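Local coordinates for protein uncharacterized tRNA/rRNA methyltransferase HI_0380 (Haemophilus influenzae, PDB 3ILK) that probably methylates tRNA or rRNA with S-adenosyl-L-methionine as methyl donor, as a member of the TrmH family of SPOUT methyltransferases, at residues Arg9-Glu14 and Ala110-Arg115; Gln35-Ser40 and Arg63-Phe68; Cys75-Gly80 and Lys127-Leu132. All coordinates share one frame; numbering follows the deposited sequence.

Interaction 1: residues Arg9-Glu14 and Ala110-Arg115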
ATOM      1  N   ARG A   9      -7.288 -21.693 -10.510  1.00 25.10           N
ATOM      2  CA  ARG A   9      -8.560 -22.186  -9.994  1.00 24.73           C
ATOM      3  C   ARG A   9      -8.585 -21.981  -8.495  1.00 24.61           C
ATOM      4  O   ARG A   9      -7.712 -22.495  -7.782  1.00 25.07           O
ATOM      5  CB  ARG A   9      -8.729 -23.681 -10.343  1.00 24.13           C
ATOM      6  CG  ARG A   9     -10.086 -24.311  -9.868  1.00 24.93           C
ATOM      7  CD  ARG A   9     -10.213 -25.777 -10.260  1.00 24.53           C
ATOM      8  NE  ARG A   9      -9.978 -25.994 -11.699  1.00 21.53           N
ATOM      9  CZ  ARG A   9      -9.626 -27.145 -12.272  1.00 25.00           C
ATOM     10  NH1 ARG A   9      -9.454 -28.276 -11.571  1.00 26.55           N
ATOM     11  NH2 ARG A   9      -9.411 -27.154 -13.584  1.00 22.80           N
ATOM     12  N   ILE A  10      -9.621 -21.313  -8.010  1.00 23.94           N
ATOM     13  CA  ILE A  10      -9.871 -21.154  -6.589  1.00 23.67           C
ATOM     14  C   ILE A  10     -10.811 -22.287  -6.145  1.00 23.94           C
ATOM     15  O   ILE A  10     -11.910 -22.418  -6.664  1.00 22.83           O
ATOM     16  CB  ILE A  10     -10.496 -19.750  -6.301  1.00 23.46           C
ATOM     17  CG1 ILE A  10      -9.527 -18.612  -6.687  1.00 24.31           C
ATOM     18  CG2 ILE A  10     -10.971 -19.591  -4.822  1.00 23.10           C
ATOM     19  CD1 ILE A  10      -8.267 -18.536  -5.844  1.00 21.75           C
ATOM     20  N   VAL A  11     -10.363 -23.121  -5.210  1.00 23.48           N
ATOM     21  CA  VAL A  11     -11.203 -24.234  -4.763  1.00 22.67           C
ATOM     22  C   VAL A  11     -11.680 -23.996  -3.337  1.00 21.70           C
ATOM     23  O   VAL A  11     -10.888 -23.757  -2.459  1.00 20.55           O
ATOM     24  CB  VAL A  11     -10.432 -25.584  -4.808  1.00 24.06           C
ATOM     25  CG1 VAL A  11     -11.387 -26.749  -4.333  1.00 21.10           C
ATOM     26  CG2 VAL A  11      -9.760 -25.810  -6.252  1.00 20.69           C
ATOM     27  N   LEU A  12     -12.978 -24.100  -3.092  1.00 22.29           N
ATOM     28  CA  LEU A  12     -13.503 -23.972  -1.757  1.00 22.97           C
ATOM     29  C   LEU A  12     -14.065 -25.326  -1.243  1.00 24.88           C
ATOM     30  O   LEU A  12     -15.106 -25.862  -1.764  1.00 22.01           O
ATOM     31  CB  LEU A  12     -14.628 -22.920  -1.738  1.00 23.02           C
ATOM     32  CG  LEU A  12     -14.431 -21.570  -2.437  1.00 24.30           C
ATOM     33  CD1 LEU A  12     -15.693 -20.645  -2.216  1.00 21.58           C
ATOM     34  CD2 LEU A  12     -13.153 -20.842  -1.989  1.00 27.97           C
ATOM     35  N   ILE A  13     -13.375 -25.858  -0.225  1.00 24.45           N
ATOM     36  CA  ILE A  13     -13.757 -27.137   0.401  1.00 23.82           C
ATOM     37  C   ILE A  13     -14.919 -27.005   1.361  1.00 24.62           C
ATOM     38  O   ILE A  13     -14.797 -26.377   2.413  1.00 24.56           O
ATOM     39  CB  ILE A  13     -12.622 -27.760   1.194  1.00 24.13           C
ATOM     40  CG1 ILE A  13     -11.301 -27.797   0.351  1.00 20.11           C
ATOM     41  CG2 ILE A  13     -12.983 -29.175   1.637  1.00 22.89           C
ATOM     42  CD1 ILE A  13     -11.406 -28.558  -0.978  1.00 17.85           C
ATOM     43  N   GLU A  14     -16.011 -27.679   1.019  1.00 24.06           N
ATOM     44  CA  GLU A  14     -17.208 -27.766   1.885  1.00 25.80           C
ATOM     45  C   GLU A  14     -17.564 -26.456   2.481  1.00 26.83           C
ATOM     46  O   GLU A  14     -17.376 -26.273   3.660  1.00 29.21           O
ATOM     47  CB  GLU A  14     -17.028 -28.799   3.000  1.00 23.24           C
ATOM     48  CG  GLU A  14     -16.667 -30.157   2.450  1.00 25.40           C
ATOM     49  CD  GLU A  14     -16.438 -31.182   3.540  1.00 35.43           C
ATOM     50  OE1 GLU A  14     -16.946 -31.015   4.682  1.00 42.74           O
ATOM     51  OE2 GLU A  14     -15.818 -32.196   3.249  1.00 36.19           O
ATOM     52  N   ALA A 110      -4.071 -24.789  -8.679  1.00 21.05           N
ATOM     53  CA  ALA A 110      -5.273 -24.677  -7.796  1.00 21.60           C
ATOM     54  C   ALA A 110      -4.840 -24.092  -6.449  1.00 19.83           C
ATOM     55  O   ALA A 110      -3.809 -24.461  -5.902  1.00 21.97           O
ATOM     56  CB  ALA A 110      -5.913 -26.063  -7.619  1.00 20.69           C
ATOM     57  N   ILE A 111      -5.554 -23.109  -5.943  1.00 21.79           N
ATOM     58  CA  ILE A 111      -5.388 -22.741  -4.561  1.00 19.50           C
ATOM     59  C   ILE A 111      -6.611 -23.204  -3.790  1.00 21.08           C
ATOM     60  O   ILE A 111      -7.713 -22.777  -4.097  1.00 21.20           O
ATOM     61  CB  ILE A 111      -5.141 -21.236  -4.442  1.00 20.07           C
ATOM     62  CG1 ILE A 111      -4.005 -20.820  -5.439  1.00 19.26           C
ATOM     63  CG2 ILE A 111      -4.780 -20.891  -3.019  1.00 18.40           C
ATOM     64  CD1 ILE A 111      -3.834 -19.313  -5.538  1.00 23.36           C
ATOM     65  N   VAL A 112      -6.390 -24.028  -2.753  1.00 21.24           N
ATOM     66  CA  VAL A 112      -7.435 -24.748  -2.075  1.00 21.37           C
ATOM     67  C   VAL A 112      -7.556 -24.139  -0.709  1.00 22.52           C
ATOM     68  O   VAL A 112      -6.576 -24.056   0.030  1.00 23.70           O
ATOM     69  CB  VAL A 112      -7.156 -26.311  -1.984  1.00 21.36           C
ATOM     70  CG1 VAL A 112      -8.409 -27.059  -1.436  1.00 21.13           C
ATOM     71  CG2 VAL A 112      -6.748 -26.875  -3.414  1.00 18.20           C
ATOM     72  N   PHE A 113      -8.775 -23.716  -0.417  1.00 22.38           N
ATOM     73  CA  PHE A 113      -9.192 -23.135   0.852  1.00 23.08           C
ATOM     74  C   PHE A 113      -9.927 -24.198   1.623  1.00 24.70           C
ATOM     75  O   PHE A 113     -11.029 -24.657   1.212  1.00 25.94           O
ATOM     76  CB  PHE A 113     -10.042 -21.884   0.592  1.00 21.05           C
ATOM     77  CG  PHE A 113      -9.255 -20.748  -0.042  1.00 22.12           C
ATOM     78  CD1 PHE A 113      -8.988 -20.735  -1.423  1.00 20.36           C
ATOM     79  CD2 PHE A 113      -8.771 -19.707   0.745  1.00 18.89           C
ATOM     80  CE1 PHE A 113      -8.255 -19.693  -2.002  1.00 25.59           C
ATOM     81  CE2 PHE A 113      -8.026 -18.680   0.182  1.00 22.17           C
ATOM     82  CZ  PHE A 113      -7.757 -18.678  -1.194  1.00 20.84           C
ATOM     83  N   GLY A 114      -9.329 -24.604   2.755  1.00 24.94           N
ATOM     84  CA  GLY A 114      -9.871 -25.717   3.516  1.00 23.46           C
ATOM     85  C   GLY A 114     -10.973 -25.142   4.344  1.00 25.17           C
ATOM     86  O   GLY A 114     -11.162 -23.921   4.378  1.00 23.07           O
ATOM     87  N   ARG A 115     -11.710 -26.024   4.999  1.00 26.11           N
ATOM     88  CA  ARG A 115     -12.770 -25.647   5.902  1.00 28.82           C
ATOM     89  C   ARG A 115     -12.305 -24.760   7.066  1.00 29.74           C
ATOM     90  O   ARG A 115     -11.285 -25.033   7.717  1.00 28.63           O
ATOM     91  CB  ARG A 115     -13.373 -26.923   6.469  1.00 29.78           C
ATOM     92  CG  ARG A 115     -13.814 -27.922   5.406  1.00 35.22           C
ATOM     93  CD  ARG A 115     -13.614 -29.412   5.843  1.00 40.65           C
ATOM     94  NE  ARG A 115     -12.331 -29.881   5.296  1.00 46.02           N
ATOM     95  CZ  ARG A 115     -12.170 -30.929   4.482  1.00 43.09           C
ATOM     96  NH1 ARG A 115     -10.975 -31.220   4.045  1.00 32.69           N
ATOM     97  NH2 ARG A 115     -13.195 -31.674   4.093  1.00 46.91           N
TER
HETATM   98  O   HOH W   1     -13.848 -23.810   2.713  1.00 29.96           O
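Ile13, the last residue of strand 9-13, meets Arg115, which follows strand 110-113; the two strands run parallel in the middle of the SpoU-type (SPOUT) methyltransferase sheet. CG2 of Ile13, anti to the backbone N, sits over one face of the Arg115 guanidinium, above its centre, 3.4 Å from CZ. Glu14 approaches the same group at its edge. OE2 of Glu14 forms a salt bridge with NH2 of Arg115 at 2.8 Å. The hydrogen bond within it is weak, with an angle of 118° at the hydrogen, and the carboxylate and guanidinium planes stand 86° apart. The Arg115 chain bends at both chi2 and chi3. Outside the pair, its NH1 makes a salt bridge to Glu124 and its NE is hydrogen-bonded to Gly119 O.

Behind this end, CD1 of Ile13 presses on CG1 of Val112 at 3.4 Å, tighter than usual for two carbons. Val11 lies beside Val112 on this face, both pointing the same way, and CG2 of Val11 touches CB of Ala110. The other face carries Ile10, Leu12 and Phe113. CG2 of Ile10 approaches CE1 of Phe113 at 3.9 Å, while CD2 of Leu12 reaches its CB. Helix 145-169 packs on the Phe113 ring through Leu145, Val149 and Val152.

Four backbone hydrogen bonds fix the register. They join Ile111 N to Arg9 O, Val11 N to Ile111 O, Phe113 N to Val11 O and Ile13 N to Phe113 O. Strand 110-113 delivers Gly114, which probably binds S-adenosyl-L-methionine. Beside it, a water lies 2.8 Å from Ile13 O.

Interaction 2: residues Gln35-Ser40 and Arg63-Phe68; sequences QLCLVS and RVVDSF
Cys37 packs against Arg63 and Val65 where strand 63-65 joins strand 35-39 as the outermost parallel strand on one side of the SPOUT-type sheet. From Cys37, CB lies 4.0 Å from CB of Arg63. SG is anti to the backbone N (chi1 180°). It touches the same Arg63 CB at 3.8 Å and CG2 of Val65 at 4.1 Å. One sulfur thus spans two residues of the edge strand. Ala71 of helix 68-71 also packs on Cys37.

Val39 continues this face. Its CG2 meets CG2 of Val65, and its CG1 reaches the backbone N of Ser67, where the edge strand has ended. Val65 CG2 lies between the backbone N and the carbonyl carbon, and from there it meets both Cys37 SG and Val39 CG2. Leu38 and Val64 occupy the other face and touch more loosely.

Four backbone hydrogen bonds join Arg63 N to Leu36 O, Leu38 N to Arg63 O, Val65 N to Leu38 O and Ser40 N to Val65 O. Val39 CA adds a CA-H...O contact to Val65 O at 3.2 Å, so that oxygen meets both Ser40 N and Val39 CA.

The Ser67 side chain caps a backbone N of the helix that follows, and its OG is hydrogen-bonded to Glu70 OE2. Near the end of the pair, a water bridges Ser40 OG, at 2.7 Å, and Asp66 O, to which it donates at 2.9 Å.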
ATOM      1  N   GLN A  35     -12.011 -18.298 -11.955  1.00 21.42           N
ATOM      2  CA  GLN A  35     -12.287 -19.739 -11.937  1.00 22.96           C
ATOM      3  C   GLN A  35     -12.515 -20.246 -10.554  1.00 22.29           C
ATOM      4  O   GLN A  35     -11.574 -20.346  -9.778  1.00 23.09           O
ATOM      5  CB  GLN A  35     -11.150 -20.556 -12.507  1.00 24.73           C
ATOM      6  CG  GLN A  35     -10.599 -20.046 -13.820  1.00 31.11           C
ATOM      7  CD  GLN A  35     -11.168 -20.782 -14.985  1.00 41.65           C
ATOM      8  OE1 GLN A  35     -10.479 -21.587 -15.615  1.00 47.69           O
ATOM      9  NE2 GLN A  35     -12.450 -20.549 -15.270  1.00 45.06           N
ATOM     10  N   LEU A  36     -13.752 -20.615 -10.287  1.00 20.97           N
ATOM     11  CA  LEU A  36     -14.181 -21.050  -8.993  1.00 20.84           C
ATOM     12  C   LEU A  36     -14.639 -22.539  -9.039  1.00 20.80           C
ATOM     13  O   LEU A  36     -15.401 -22.950  -9.917  1.00 20.37           O
ATOM     14  CB  LEU A  36     -15.340 -20.132  -8.497  1.00 19.65           C
ATOM     15  CG  LEU A  36     -15.913 -20.568  -7.151  1.00 18.79           C
ATOM     16  CD1 LEU A  36     -14.865 -20.368  -6.036  1.00 21.14           C
ATOM     17  CD2 LEU A  36     -17.234 -19.786  -6.821  1.00 18.34           C
ATOM     18  N   CYS A  37     -14.167 -23.316  -8.072  1.00 22.02           N
ATOM     19  CA  CYS A  37     -14.563 -24.708  -7.890  1.00 22.70           C
ATOM     20  C   CYS A  37     -14.968 -24.964  -6.431  1.00 23.77           C
ATOM     21  O   CYS A  37     -14.208 -24.629  -5.492  1.00 24.85           O
ATOM     22  CB  CYS A  37     -13.397 -25.589  -8.311  1.00 22.26           C
ATOM     23  SG  CYS A  37     -13.643 -27.358  -8.170  1.00 26.06           S
ATOM     24  N   LEU A  38     -16.175 -25.513  -6.259  1.00 21.91           N
ATOM     25  CA  LEU A  38     -16.762 -25.957  -4.985  1.00 21.56           C
ATOM     26  C   LEU A  38     -16.692 -27.491  -4.791  1.00 21.42           C
ATOM     27  O   LEU A  38     -17.045 -28.246  -5.717  1.00 19.83           O
ATOM     28  CB  LEU A  38     -18.215 -25.471  -4.899  1.00 20.05           C
ATOM     29  CG  LEU A  38     -18.502 -24.003  -5.320  1.00 20.24           C
ATOM     30  CD1 LEU A  38     -20.004 -23.676  -5.158  1.00 18.03           C
ATOM     31  CD2 LEU A  38     -17.618 -23.010  -4.493  1.00 19.06           C
ATOM     32  N   VAL A  39     -16.172 -27.929  -3.629  1.00 21.60           N
ATOM     33  CA  VAL A  39     -16.215 -29.341  -3.226  1.00 22.20           C
ATOM     34  C   VAL A  39     -17.337 -29.498  -2.237  1.00 23.40           C
ATOM     35  O   VAL A  39     -17.339 -28.862  -1.165  1.00 24.69           O
ATOM     36  CB  VAL A  39     -14.896 -29.835  -2.659  1.00 23.16           C
ATOM     37  CG1 VAL A  39     -14.901 -31.384  -2.344  1.00 18.93           C
ATOM     38  CG2 VAL A  39     -13.681 -29.503  -3.663  1.00 22.34           C
ATOM     39  N   SER A  40     -18.336 -30.305  -2.599  1.00 23.62           N
ATOM     40  CA  SER A  40     -19.427 -30.604  -1.671  1.00 23.83           C
ATOM     41  C   SER A  40     -19.866 -29.378  -0.875  1.00 22.47           C
ATOM     42  O   SER A  40     -19.787 -29.403   0.340  1.00 23.36           O
ATOM     43  CB  SER A  40     -19.017 -31.662  -0.643  1.00 23.73           C
ATOM     44  OG  SER A  40     -18.838 -32.881  -1.296  1.00 31.05           O
ATOM     45  N   ARG A  63     -17.384 -24.784 -11.139  1.00 22.77           N
ATOM     46  CA  ARG A  63     -17.405 -26.212 -10.993  1.00 23.39           C
ATOM     47  C   ARG A  63     -17.951 -26.638  -9.627  1.00 23.61           C
ATOM     48  O   ARG A  63     -17.765 -25.960  -8.625  1.00 22.57           O
ATOM     49  CB  ARG A  63     -15.999 -26.764 -11.096  1.00 23.99           C
ATOM     50  CG  ARG A  63     -15.515 -26.704 -12.416  1.00 27.24           C
ATOM     51  CD  ARG A  63     -14.180 -27.422 -12.515  1.00 35.49           C
ATOM     52  NE  ARG A  63     -13.695 -27.105 -13.848  1.00 36.91           N
ATOM     53  CZ  ARG A  63     -12.696 -27.711 -14.453  1.00 35.91           C
ATOM     54  NH1 ARG A  63     -12.042 -28.694 -13.835  1.00 29.36           N
ATOM     55  NH2 ARG A  63     -12.386 -27.318 -15.682  1.00 33.40           N
ATOM     56  N   VAL A  64     -18.592 -27.799  -9.628  1.00 21.19           N
ATOM     57  CA  VAL A  64     -19.049 -28.408  -8.402  1.00 20.40           C
ATOM     58  C   VAL A  64     -18.771 -29.885  -8.445  1.00 19.85           C
ATOM     59  O   VAL A  64     -19.386 -30.632  -9.218  1.00 20.21           O
ATOM     60  CB  VAL A  64     -20.513 -28.199  -8.161  1.00 18.06           C
ATOM     61  CG1 VAL A  64     -20.822 -28.666  -6.747  1.00 19.91           C
ATOM     62  CG2 VAL A  64     -20.845 -26.745  -8.312  1.00 20.01           C
ATOM     63  N   VAL A  65     -17.853 -30.298  -7.574  1.00 20.30           N
ATOM     64  CA  VAL A  65     -17.413 -31.689  -7.533  1.00 20.42           C
ATOM     65  C   VAL A  65     -17.510 -32.225  -6.097  1.00 21.03           C
ATOM     66  O   VAL A  65     -17.697 -31.456  -5.123  1.00 19.81           O
ATOM     67  CB  VAL A  65     -15.953 -31.884  -8.115  1.00 20.54           C
ATOM     68  CG1 VAL A  65     -15.877 -31.401  -9.603  1.00 20.46           C
ATOM     69  CG2 VAL A  65     -14.851 -31.173  -7.241  1.00 19.71           C
ATOM     70  N   ASP A  66     -17.352 -33.542  -6.006  1.00 21.71           N
ATOM     71  CA  ASP A  66     -17.495 -34.308  -4.792  1.00 23.97           C
ATOM     72  C   ASP A  66     -16.148 -34.693  -4.159  1.00 24.37           C
ATOM     73  O   ASP A  66     -16.138 -35.276  -3.103  1.00 23.38           O
ATOM     74  CB  ASP A  66     -18.259 -35.609  -5.129  1.00 25.88           C
ATOM     75  CG  ASP A  66     -19.051 -36.109  -3.977  1.00 30.91           C
ATOM     76  OD1 ASP A  66     -19.276 -35.297  -3.047  1.00 35.22           O
ATOM     77  OD2 ASP A  66     -19.491 -37.291  -3.999  1.00 38.48           O
ATOM     78  N   SER A  67     -15.017 -34.395  -4.811  1.00 23.55           N
ATOM     79  CA  SER A  67     -13.738 -34.874  -4.309  1.00 23.69           C
ATOM     80  C   SER A  67     -12.612 -33.853  -4.594  1.00 24.22           C
ATOM     81  O   SER A  67     -12.717 -32.984  -5.508  1.00 22.04           O
ATOM     82  CB  SER A  67     -13.388 -36.222  -4.963  1.00 24.98           C
ATOM     83  OG  SER A  67     -12.654 -36.056  -6.186  1.00 27.17           O
ATOM     84  N   PHE A  68     -11.533 -33.997  -3.821  1.00 22.95           N
ATOM     85  CA  PHE A  68     -10.472 -33.037  -3.792  1.00 23.13           C
ATOM     86  C   PHE A  68      -9.736 -33.331  -5.100  1.00 22.93           C
ATOM     87  O   PHE A  68      -9.377 -32.424  -5.811  1.00 21.55           O
ATOM     88  CB  PHE A  68      -9.599 -33.285  -2.524  1.00 22.89           C
ATOM     89  CG  PHE A  68      -8.322 -32.513  -2.493  1.00 22.22           C
ATOM     90  CD1 PHE A  68      -7.206 -32.942  -3.246  1.00 22.23           C
ATOM     91  CD2 PHE A  68      -8.213 -31.353  -1.733  1.00 22.07           C
ATOM     92  CE1 PHE A  68      -6.046 -32.242  -3.237  1.00 21.23           C
ATOM     93  CE2 PHE A  68      -7.010 -30.608  -1.696  1.00 25.17           C
ATOM     94  CZ  PHE A  68      -5.918 -31.053  -2.483  1.00 25.66           C
TER
HETATM   95  O   HOH W   2     -16.832 -34.412  -0.408  1.00 32.04           O

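Interaction 3: residues Cys75-Gly80 and Lys127-Leu132; sequences CSLVIG and KCHYHL
Gly80 O accepts a hydrogen bond from Leu132 N at 2.7 Å and a CA-H...O contact from His131 CA at 3.3 Å. Strands 77-80 and 130-132 pair in the parallel sheet of the SPOUT fold, beside the probable cofactor site. Gly80 N is hydrogen-bonded to Tyr130 O, and Val78 O takes His129 N at 2.8 Å, before strand 130-132 begins.

Cys128 SG lies 3.5 Å from Gly80 N, close against the glycine backbone. The sulfur also touches CG1 of Val78. The His129 ring turns its edge to the Val78 backbone, with CD2 3.2 Å from Val78 N.

On the face of Ile79 and Tyr130, CD1 of Ile79 meets CB of Tyr130 at 3.8 Å. CD1 of Leu77 reaches the edge of the Tyr130 ring in its plane, and Lys101 makes a cation-pi contact with that ring. Ile79 CG2, anti to the backbone N, packs on CB of Leu132 at 3.7 Å.

His131 is hydrogen-bonded through ND1 to Thr91 OG1 and through NE2 to Leu125 O. It touches Ser82, which probably binds S-adenosyl-L-methionine. Strand 109-113 flanks 77-80, strand 92-93 flanks 130-132, and helix 95-104 packs on Ile79 and Leu132.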
ATOM      1  N   CYS A  75      -4.481 -29.447 -12.615  1.00 24.83           N
ATOM      2  CA  CYS A  75      -3.575 -28.427 -12.062  1.00 25.11           C
ATOM      3  C   CYS A  75      -2.313 -29.086 -11.520  1.00 24.79           C
ATOM      4  O   CYS A  75      -2.392 -29.913 -10.602  1.00 25.70           O
ATOM      5  CB  CYS A  75      -4.255 -27.650 -10.942  1.00 23.25           C
ATOM      6  SG  CYS A  75      -5.779 -26.858 -11.442  1.00 28.81           S
ATOM      7  N   SER A  76      -1.139 -28.736 -12.061  1.00 23.56           N
ATOM      8  CA  SER A  76       0.065 -29.417 -11.616  1.00 21.57           C
ATOM      9  C   SER A  76       0.774 -28.651 -10.486  1.00 21.58           C
ATOM     10  O   SER A  76       1.783 -29.134  -9.957  1.00 21.65           O
ATOM     11  CB  SER A  76       1.005 -29.684 -12.812  1.00 21.13           C
ATOM     12  OG  SER A  76       1.401 -28.428 -13.328  1.00 20.31           O
ATOM     13  N   LEU A  77       0.272 -27.468 -10.108  1.00 19.82           N
ATOM     14  CA  LEU A  77       0.745 -26.805  -8.883  1.00 19.57           C
ATOM     15  C   LEU A  77      -0.477 -26.611  -8.014  1.00 19.85           C
ATOM     16  O   LEU A  77      -1.393 -25.984  -8.434  1.00 16.76           O
ATOM     17  CB  LEU A  77       1.354 -25.426  -9.121  1.00 20.62           C
ATOM     18  CG  LEU A  77       1.836 -24.539  -7.922  1.00 23.51           C
ATOM     19  CD1 LEU A  77       2.835 -25.239  -6.971  1.00 20.81           C
ATOM     20  CD2 LEU A  77       2.466 -23.157  -8.381  1.00 19.70           C
ATOM     21  N   VAL A  78      -0.422 -27.160  -6.816  1.00 20.02           N
ATOM     22  CA  VAL A  78      -1.508 -27.172  -5.885  1.00 19.27           C
ATOM     23  C   VAL A  78      -1.045 -26.495  -4.591  1.00 21.15           C
ATOM     24  O   VAL A  78      -0.020 -26.876  -4.040  1.00 20.95           O
ATOM     25  CB  VAL A  78      -1.909 -28.603  -5.610  1.00 19.82           C
ATOM     26  CG1 VAL A  78      -3.113 -28.664  -4.587  1.00 15.50           C
ATOM     27  CG2 VAL A  78      -2.292 -29.296  -6.942  1.00 19.50           C
ATOM     28  N   ILE A  79      -1.809 -25.493  -4.122  1.00 20.75           N
ATOM     29  CA  ILE A  79      -1.449 -24.762  -2.943  1.00 21.50           C
ATOM     30  C   ILE A  79      -2.641 -24.927  -2.050  1.00 21.50           C
ATOM     31  O   ILE A  79      -3.780 -24.578  -2.482  1.00 22.57           O
ATOM     32  CB  ILE A  79      -1.305 -23.253  -3.178  1.00 21.62           C
ATOM     33  CG1 ILE A  79      -0.192 -22.939  -4.230  1.00 21.18           C
ATOM     34  CG2 ILE A  79      -0.877 -22.524  -1.880  1.00 19.95           C
ATOM     35  CD1 ILE A  79       1.017 -23.673  -3.933  1.00 23.84           C
ATOM     36  N   GLY A  80      -2.425 -25.441  -0.837  1.00 21.12           N
ATOM     37  CA  GLY A  80      -3.579 -25.482   0.167  1.00 20.76           C
ATOM     38  C   GLY A  80      -3.346 -24.505   1.313  1.00 21.35           C
ATOM     39  O   GLY A  80      -2.219 -24.330   1.789  1.00 22.95           O
ATOM     40  N   LYS A 127      -1.346 -33.853  -0.694  1.00 24.01           N
ATOM     41  CA  LYS A 127      -1.512 -33.555  -2.106  1.00 24.57           C
ATOM     42  C   LYS A 127      -1.224 -32.097  -2.510  1.00 24.50           C
ATOM     43  O   LYS A 127      -1.187 -31.808  -3.706  1.00 26.71           O
ATOM     44  CB  LYS A 127      -2.858 -34.050  -2.612  1.00 24.47           C
ATOM     45  CG  LYS A 127      -2.997 -35.583  -2.607  1.00 23.27           C
ATOM     46  CD  LYS A 127      -4.477 -35.981  -2.770  1.00 26.71           C
ATOM     47  CE  LYS A 127      -4.636 -37.457  -3.165  1.00 30.00           C
ATOM     48  NZ  LYS A 127      -6.075 -37.835  -2.994  1.00 32.28           N
ATOM     49  N   CYS A 128      -0.922 -31.220  -1.550  1.00 22.48           N
ATOM     50  CA  CYS A 128      -0.469 -29.871  -1.872  1.00 21.50           C
ATOM     51  C   CYS A 128       1.052 -29.758  -1.969  1.00 21.79           C
ATOM     52  O   CYS A 128       1.748 -30.286  -1.116  1.00 21.58           O
ATOM     53  CB  CYS A 128      -0.900 -28.914  -0.820  1.00 20.96           C
ATOM     54  SG  CYS A 128      -2.693 -28.924  -0.670  1.00 25.05           S
ATOM     55  N   HIS A 129       1.548 -28.946  -2.907  1.00 20.04           N
ATOM     56  CA  HIS A 129       3.028 -28.818  -3.076  1.00 20.11           C
ATOM     57  C   HIS A 129       3.482 -27.808  -2.016  1.00 20.32           C
ATOM     58  O   HIS A 129       4.543 -27.964  -1.436  1.00 18.85           O
ATOM     59  CB  HIS A 129       3.350 -28.338  -4.481  1.00 18.18           C
ATOM     60  CG  HIS A 129       2.920 -29.310  -5.538  1.00 20.27           C
ATOM     61  ND1 HIS A 129       3.735 -30.341  -5.986  1.00 22.48           N
ATOM     62  CD2 HIS A 129       1.737 -29.459  -6.180  1.00 19.95           C
ATOM     63  CE1 HIS A 129       3.074 -31.067  -6.872  1.00 19.45           C
ATOM     64  NE2 HIS A 129       1.863 -30.555  -7.007  1.00 23.86           N
ATOM     65  N   TYR A 130       2.623 -26.823  -1.706  1.00 18.47           N
ATOM     66  CA  TYR A 130       3.005 -25.827  -0.708  1.00 20.16           C
ATOM     67  C   TYR A 130       1.799 -25.547   0.149  1.00 20.41           C
ATOM     68  O   TYR A 130       0.645 -25.858  -0.246  1.00 20.95           O
ATOM     69  CB  TYR A 130       3.641 -24.503  -1.281  1.00 19.66           C
ATOM     70  CG  TYR A 130       4.895 -24.730  -2.125  1.00 23.37           C
ATOM     71  CD1 TYR A 130       4.781 -24.901  -3.502  1.00 21.92           C
ATOM     72  CD2 TYR A 130       6.185 -24.778  -1.545  1.00 22.32           C
ATOM     73  CE1 TYR A 130       5.899 -25.127  -4.298  1.00 24.74           C
ATOM     74  CE2 TYR A 130       7.332 -25.013  -2.335  1.00 26.89           C
ATOM     75  CZ  TYR A 130       7.171 -25.182  -3.706  1.00 25.98           C
ATOM     76  OH  TYR A 130       8.250 -25.393  -4.518  1.00 30.34           O
ATOM     77  N   HIS A 131       2.064 -25.050   1.353  1.00 20.30           N
ATOM     78  CA  HIS A 131       0.972 -24.806   2.306  1.00 20.49           C
ATOM     79  C   HIS A 131       0.999 -23.366   2.678  1.00 21.31           C
ATOM     80  O   HIS A 131       2.036 -22.860   3.132  1.00 22.31           O
ATOM     81  CB  HIS A 131       1.105 -25.707   3.508  1.00 19.61           C
ATOM     82  CG  HIS A 131       1.160 -27.159   3.126  1.00 19.79           C
ATOM     83  ND1 HIS A 131       2.347 -27.816   2.874  1.00 18.52           N
ATOM     84  CD2 HIS A 131       0.184 -28.035   2.834  1.00 21.06           C
ATOM     85  CE1 HIS A 131       2.092 -29.053   2.499  1.00 18.80           C
ATOM     86  NE2 HIS A 131       0.785 -29.213   2.469  1.00 18.64           N
ATOM     87  N   LEU A 132      -0.158 -22.710   2.496  1.00 22.83           N
ATOM     88  CA  LEU A 132      -0.239 -21.259   2.517  1.00 22.58           C
ATOM     89  C   LEU A 132      -0.785 -20.772   3.839  1.00 22.91           C
ATOM     90  O   LEU A 132      -1.910 -21.095   4.208  1.00 21.94           O
ATOM     91  CB  LEU A 132      -1.073 -20.762   1.331  1.00 22.07           C
ATOM     92  CG  LEU A 132      -1.326 -19.234   1.254  1.00 25.91           C
ATOM     93  CD1 LEU A 132      -0.000 -18.536   1.165  1.00 26.94           C
ATOM     94  CD2 LEU A 132      -2.213 -18.873   0.028  1.00 25.59           C
TER

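From the N terminus, the chain first lays down strand 8-13, which pairs with 35-39 on one side and, much later in the chain, with 109-113 on the other. Interaction 1 closes that long loop. Within it, interaction 2 closes a shorter one, joining 35-40 to 63-68 through a helical connection. Residues 75-80 also lie within the loop of interaction 1, but their partner 127-132 comes after it, so interactions 1 and 3 cross. Interactions 2 and 3 follow in series. All three belong to one parallel sheet. Interactions 1 and 3 are joined by the neighbouring strands 109-113 and 77-81. Phe68 packs on Lys127, linking interactions 2 and 3 directly.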